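Local coordinates for Glyco_hydro_cc domain-containing protein (Cryptococcus neoformans, PDB 6UBC) that is an oligosaccharide-binding protein of glycoside hydrolase family 128 (subgroup VII), its ligands probably being beta-1,3-glucan chains, at residues 204-209 / 213-218; 268-273 / 367-372. All coordinates share one frame; numbering follows the deposited sequence.

Interaction 1 of 2, residues 204-209 / 213-218; sequences AGVSGD and SFLQGH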
loop_
_atom_site.group_PDB
_atom_site.type_symbol
_atom_site.label_atom_id
_atom_site.label_comp_id
_atom_site.label_asym_id
_atom_site.label_seq_id
_atom_site.Cartn_x
_atom_site.Cartn_y
_atom_site.Cartn_z
ATOM N N ALA A 204 1.575 -11.211 3.241
ATOM C CA ALA A 204 2.538 -10.229 3.772
ATOM C C ALA A 204 3.415 -9.715 2.635
ATOM O O ALA A 204 3.931 -10.514 1.825
ATOM C CB ALA A 204 3.393 -10.885 4.864
ATOM N N GLY A 205 3.656 -8.412 2.621
ATOM C CA GLY A 205 4.598 -7.801 1.707
ATOM C C GLY A 205 5.435 -6.736 2.412
ATOM O O GLY A 205 5.346 -6.587 3.642
ATOM N N VAL A 206 6.105 -5.923 1.610
ATOM C CA VAL A 206 6.852 -4.799 2.221
ATOM C C VAL A 206 6.911 -3.652 1.232
ATOM O O VAL A 206 6.875 -3.912 0.025
ATOM C CB VAL A 206 8.217 -5.260 2.731
ATOM C CG1 VAL A 206 9.212 -5.393 1.577
ATOM C CG2 VAL A 206 8.737 -4.274 3.821
ATOM N N SER A 207 7.052 -2.447 1.766
ATOM C CA SER A 207 7.298 -1.204 1.023
ATOM C C SER A 207 8.780 -0.865 1.167
ATOM O O SER A 207 9.287 -0.998 2.286
ATOM C CB SER A 207 6.395 -0.101 1.550
ATOM O OG SER A 207 6.702 0.235 2.904
ATOM N N GLY A 208 9.447 -0.553 0.051
ATOM C CA GLY A 208 10.863 -0.172 0.037
ATOM C C GLY A 208 11.714 -1.347 -0.424
ATOM O O GLY A 208 11.218 -2.528 -0.422
ATOM N N ASP A 209 12.943 -1.061 -0.816
ATOM C CA ASP A 209 13.877 -2.101 -1.334
ATOM C C ASP A 209 14.836 -2.620 -0.276
ATOM O O ASP A 209 15.120 -3.822 -0.291
ATOM C CB ASP A 209 14.676 -1.487 -2.486
ATOM C CG ASP A 209 13.771 -1.135 -3.664
ATOM O OD1 ASP A 209 13.077 -2.043 -4.230
ATOM O OD2 ASP A 209 13.781 0.052 -4.064
ATOM N N SER A 213 16.052 -8.113 1.106
ATOM C CA SER A 213 17.091 -9.136 1.337
ATOM C C SER A 213 16.772 -9.810 2.680
ATOM O O SER A 213 17.120 -10.992 2.849
ATOM C CB SER A 213 18.469 -8.619 1.244
ATOM O OG SER A 213 18.674 -7.600 2.185
ATOM N N PHE A 214 16.171 -9.087 3.620
ATOM C CA PHE A 214 15.885 -9.594 4.989
ATOM C C PHE A 214 14.610 -10.418 5.025
ATOM O O PHE A 214 14.572 -11.412 5.803
ATOM C CB PHE A 214 15.786 -8.501 6.043
ATOM C CG PHE A 214 17.072 -7.774 6.307
ATOM C CD1 PHE A 214 18.019 -8.264 7.192
ATOM C CD2 PHE A 214 17.331 -6.575 5.651
ATOM C CE1 PHE A 214 19.201 -7.554 7.424
ATOM C CE2 PHE A 214 18.518 -5.868 5.890
ATOM C CZ PHE A 214 19.456 -6.359 6.768
ATOM N N LEU A 215 13.598 -10.056 4.244
ATOM C CA LEU A 215 12.250 -10.683 4.375
ATOM C C LEU A 215 12.048 -11.792 3.342
ATOM O O LEU A 215 11.013 -12.491 3.393
ATOM C CB LEU A 215 11.139 -9.644 4.270
ATOM C CG LEU A 215 11.217 -8.456 5.237
ATOM C CD1 LEU A 215 10.018 -7.525 5.048
ATOM C CD2 LEU A 215 11.300 -8.853 6.666
ATOM N N GLN A 216 12.971 -11.911 2.406
ATOM C CA GLN A 216 12.881 -12.877 1.294
ATOM C C GLN A 216 12.501 -14.262 1.851
ATOM O O GLN A 216 12.970 -14.729 2.917
ATOM C CB GLN A 216 14.136 -12.898 0.421
ATOM C CG GLN A 216 15.345 -13.370 1.196
ATOM C CD GLN A 216 16.578 -13.453 0.337
ATOM O OE1 GLN A 216 16.584 -14.243 -0.615
ATOM N NE2 GLN A 216 17.628 -12.719 0.713
ATOM N N GLY A 217 11.598 -14.903 1.135
ATOM C CA GLY A 217 11.101 -16.227 1.512
ATOM C C GLY A 217 9.876 -16.117 2.418
ATOM O O GLY A 217 9.262 -17.132 2.686
ATOM N N HIS A 218 9.500 -14.967 2.946
ATOM C CA HIS A 218 8.332 -14.883 3.877
ATOM C C HIS A 218 7.319 -13.830 3.392
ATOM O O HIS A 218 6.474 -13.473 4.166
ATOM C CB HIS A 218 8.778 -14.583 5.310
ATOM C CG HIS A 218 9.769 -15.529 5.871
ATOM N ND1 HIS A 218 9.380 -16.728 6.442
ATOM C CD2 HIS A 218 11.117 -15.402 6.002
ATOM C CE1 HIS A 218 10.479 -17.340 6.876
ATOM N NE2 HIS A 218 11.583 -16.525 6.589
HETATM O O HOH W 1 17.217 -5.683 -0.042
#
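A chi1 of 78° tucks CG1 of Val-206 between its own backbone N and carbonyl carbon and sends CG2 anti to the N, while Leu-215 keeps CG beside its backbone N (chi1 -55°). CD1 of Leu-215 thereby arrives over the branch point of Val-206, 3.7 Å from CG2, the two side chains meeting obliquely; this one methyl supplies the apolar contact. At the start of the strand the join is thinner: CB of Ala-204 faces the backbone, with O of His-218 4.1 Å away. Past the strand's end water 1 bridges the loop, bonded to Asp-209 O at 2.8 Å and Ser-213 N at 2.9 Å. The chain leaves the helix by a type II turn closed by His-218 N to Leu-215 O, with Gly-217 at its third position, and Gln-216 folds back so that NE2 reaches Ser-213 O at 2.8 Å in a nearly straight bond. The contact joins strand 204-207 to the one-turn helix 212-215 of a beta-alpha-beta unit completed by strand 221-223. Helix 431-441 packs alongside, Leu-437 on Leu-215 and Ile-440 on Ala-204, while strand 204-207 runs parallel between strands 221-223 and 406-411.

Interaction 2 of 2, residues 268-273 / 367-372; sequences YIIGFE and WVTEFA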
loop_
_atom_site.group_PDB
_atom_site.type_symbol
_atom_site.label_atom_id
_atom_site.label_comp_id
_atom_site.label_asym_id
_atom_site.label_seq_id
_atom_site.Cartn_x
_atom_site.Cartn_y
_atom_site.Cartn_z
ATOM N N TYR A 268 0.533 -6.295 -11.162
ATOM C CA TYR A 268 -0.190 -5.428 -10.198
ATOM C C TYR A 268 0.223 -3.967 -10.392
ATOM O O TYR A 268 1.426 -3.674 -10.547
ATOM C CB TYR A 268 0.201 -5.803 -8.759
ATOM C CG TYR A 268 0.038 -7.264 -8.434
ATOM C CD1 TYR A 268 -1.186 -7.778 -8.028
ATOM C CD2 TYR A 268 1.054 -8.168 -8.684
ATOM C CE1 TYR A 268 -1.360 -9.141 -7.792
ATOM C CE2 TYR A 268 0.899 -9.521 -8.422
ATOM C CZ TYR A 268 -0.319 -10.017 -7.994
ATOM O OH TYR A 268 -0.454 -11.380 -7.789
ATOM N N ILE A 269 -0.747 -3.050 -10.290
ATOM C CA ILE A 269 -0.453 -1.595 -10.329
ATOM C C ILE A 269 -1.097 -0.952 -9.122
ATOM O O ILE A 269 -2.350 -1.060 -9.007
ATOM C CB ILE A 269 -0.975 -0.967 -11.595
ATOM C CG1 ILE A 269 -0.331 -1.560 -12.846
ATOM C CG2 ILE A 269 -0.715 0.518 -11.516
ATOM C CD1 ILE A 269 -1.128 -1.304 -14.102
ATOM N N ILE A 270 -0.283 -0.381 -8.237
ATOM C CA ILE A 270 -0.809 0.502 -7.160
ATOM C C ILE A 270 -0.975 1.931 -7.695
ATOM O O ILE A 270 -0.060 2.483 -8.332
ATOM C CB ILE A 270 0.103 0.431 -5.948
ATOM C CG1 ILE A 270 0.119 -0.984 -5.387
ATOM C CG2 ILE A 270 -0.290 1.537 -4.930
ATOM C CD1 ILE A 270 1.148 -1.176 -4.277
ATOM N N GLY A 271 -2.122 2.542 -7.412
ATOM C CA GLY A 271 -2.465 3.915 -7.757
ATOM C C GLY A 271 -1.835 4.931 -6.811
ATOM O O GLY A 271 -1.017 4.587 -5.922
ATOM N N PHE A 272 -2.260 6.167 -6.972
ATOM C CA PHE A 272 -1.535 7.335 -6.444
ATOM C C PHE A 272 -1.398 7.251 -4.928
ATOM O O PHE A 272 -2.327 6.843 -4.212
ATOM C CB PHE A 272 -2.241 8.626 -6.826
ATOM C CG PHE A 272 -2.714 8.613 -8.257
ATOM C CD1 PHE A 272 -1.811 8.515 -9.281
ATOM C CD2 PHE A 272 -4.068 8.640 -8.566
ATOM C CE1 PHE A 272 -2.232 8.496 -10.607
ATOM C CE2 PHE A 272 -4.502 8.654 -9.882
ATOM C CZ PHE A 272 -3.574 8.593 -10.908
ATOM N N GLU A 273 -0.234 7.702 -4.494
ATOM C CA GLU A 273 0.082 7.814 -3.069
ATOM C C GLU A 273 -0.639 9.001 -2.442
ATOM O O GLU A 273 -0.209 10.126 -2.688
ATOM C CB GLU A 273 1.589 8.043 -2.899
ATOM C CG GLU A 273 2.016 8.100 -1.454
ATOM C CD GLU A 273 2.223 6.766 -0.778
ATOM O OE1 GLU A 273 2.160 5.705 -1.476
ATOM O OE2 GLU A 273 2.471 6.833 0.480
ATOM N N TRP A 367 -6.116 -4.186 -0.147
ATOM C CA TRP A 367 -4.672 -4.261 0.099
ATOM C C TRP A 367 -4.333 -3.131 1.053
ATOM O O TRP A 367 -4.717 -1.978 0.798
ATOM C CB TRP A 367 -3.847 -4.151 -1.189
ATOM C CG TRP A 367 -3.673 -5.397 -1.984
ATOM C CD1 TRP A 367 -4.431 -6.528 -1.995
ATOM C CD2 TRP A 367 -2.584 -5.622 -2.876
ATOM N NE1 TRP A 367 -3.929 -7.430 -2.864
ATOM C CE2 TRP A 367 -2.782 -6.914 -3.423
ATOM C CE3 TRP A 367 -1.484 -4.861 -3.274
ATOM C CZ2 TRP A 367 -1.943 -7.429 -4.410
ATOM C CZ3 TRP A 367 -0.609 -5.387 -4.208
ATOM C CH2 TRP A 367 -0.838 -6.677 -4.763
ATOM N N VAL A 368 -3.687 -3.453 2.145
ATOM C CA VAL A 368 -3.124 -2.415 3.058
ATOM C C VAL A 368 -1.708 -2.173 2.554
ATOM O O VAL A 368 -0.774 -2.888 2.980
ATOM C CB VAL A 368 -3.203 -2.812 4.539
ATOM C CG1 VAL A 368 -2.695 -1.707 5.461
ATOM C CG2 VAL A 368 -4.630 -3.114 4.954
ATOM N N THR A 369 -1.498 -1.123 1.779
ATOM C CA THR A 369 -0.182 -0.951 1.110
ATOM C C THR A 369 0.810 -0.276 2.083
ATOM O O THR A 369 1.999 -0.351 1.817
ATOM C CB THR A 369 -0.270 -0.211 -0.221
ATOM O OG1 THR A 369 -0.773 1.099 0.059
ATOM C CG2 THR A 369 -1.111 -0.981 -1.237
ATOM N N GLU A 370 0.334 0.364 3.157
ATOM C CA GLU A 370 1.214 0.955 4.195
ATOM C C GLU A 370 0.477 0.811 5.508
ATOM O O GLU A 370 -0.702 1.234 5.571
ATOM C CB GLU A 370 1.495 2.439 3.948
ATOM C CG GLU A 370 2.316 2.738 2.736
ATOM C CD GLU A 370 2.512 4.183 2.388
ATOM O OE1 GLU A 370 2.184 5.071 3.238
ATOM O OE2 GLU A 370 2.979 4.446 1.227
ATOM N N PHE A 371 1.067 0.214 6.515
ATOM C CA PHE A 371 0.563 0.409 7.887
ATOM C C PHE A 371 1.679 0.825 8.818
ATOM O O PHE A 371 2.842 0.526 8.554
ATOM C CB PHE A 371 -0.092 -0.839 8.451
ATOM C CG PHE A 371 0.782 -2.019 8.753
ATOM C CD1 PHE A 371 1.427 -2.119 9.976
ATOM C CD2 PHE A 371 0.973 -3.014 7.809
ATOM C CE1 PHE A 371 2.257 -3.201 10.231
ATOM C CE2 PHE A 371 1.841 -4.062 8.042
ATOM C CZ PHE A 371 2.458 -4.154 9.265
ATOM N N ALA A 372 1.288 1.570 9.838
ATOM C CA ALA A 372 2.200 2.077 10.878
ATOM C C ALA A 372 1.463 2.300 12.173
ATOM O O ALA A 372 0.291 2.640 12.125
ATOM C CB ALA A 372 2.909 3.311 10.412
HETATM O O HOH W 2 1.158 3.150 -1.124
#
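Tyr-268 and Trp-367 make the tight apolar end of this contact. The outer corner of the indole six-membered ring, CH2 of Trp-367, comes to 3.5 Å from CD1 of Tyr-268, with CZ2 of Trp-367 close behind at 3.7 Å from that CD1. The rings sit obliquely, centroids 5.3 Å apart and planes at 37°. Their polar ends are taken up by the chain that precedes the first strand: Tyr-268 OH bonds to Ser-196 O and Trp-367 NE1 to Tyr-197 O. One step along, the terminal methyls of Ile-270 and Thr-369 meet end on, CD1 of Ile-270 3.8 Å from CG2 of Thr-369. These side chains belong to the interior of a (beta/alpha)8 barrel, the fold of the family 128 hydrolases, and meet across it from strands 268-270 and 366-375, the fourth and seventh of the barrel. Beyond Thr-369 the apolar packing gives way to a polar, hydrated but still buried pocket. A chi1 of 62° sets OG1 of Thr-369 away from the methyl contact, toward water 2, which also bonds OE1 of Glu-273 at 2.8 Å; Asn-340 holds the same hydroxyl. The carboxylates of Glu-273, whose chain kinks at chi2 (82°), and of Glu-370, whose chain runs out straight, approach from facing walls, their OE2 atoms 2.6 Å apart. Trp-225 NE1 bonds OE2 of Glu-370, while the side chains of Trp-225, Trp-243 and His-342 pack against Glu-273. Glutamates following strand four and on strand seven match the places where clan GH-A enzymes carry the acid/base and the nucleophile, consistent with a sugar-binding cleft at this C-terminal mouth of the barrel.

In the fold
From the N terminus, the chain first enters the barrel as strand 204-207, and interaction 1 closes a short loop at once, with three residues between its segments. Interaction 2 opens only after that loop is complete, with 93 residues between its segments, so the two lie in series and neither nest nor cross. Interaction 1 is local, tying the first strand to its helix on the outside of the barrel; interaction 2 spans the interior. Strand 204-207 pairs with strand 406-411, which in turn pairs with strand 366-375, linking the contacts through one sheet. Their centres lie 15 Å apart, and their nearest atoms, about 4 Å apart, do not touch.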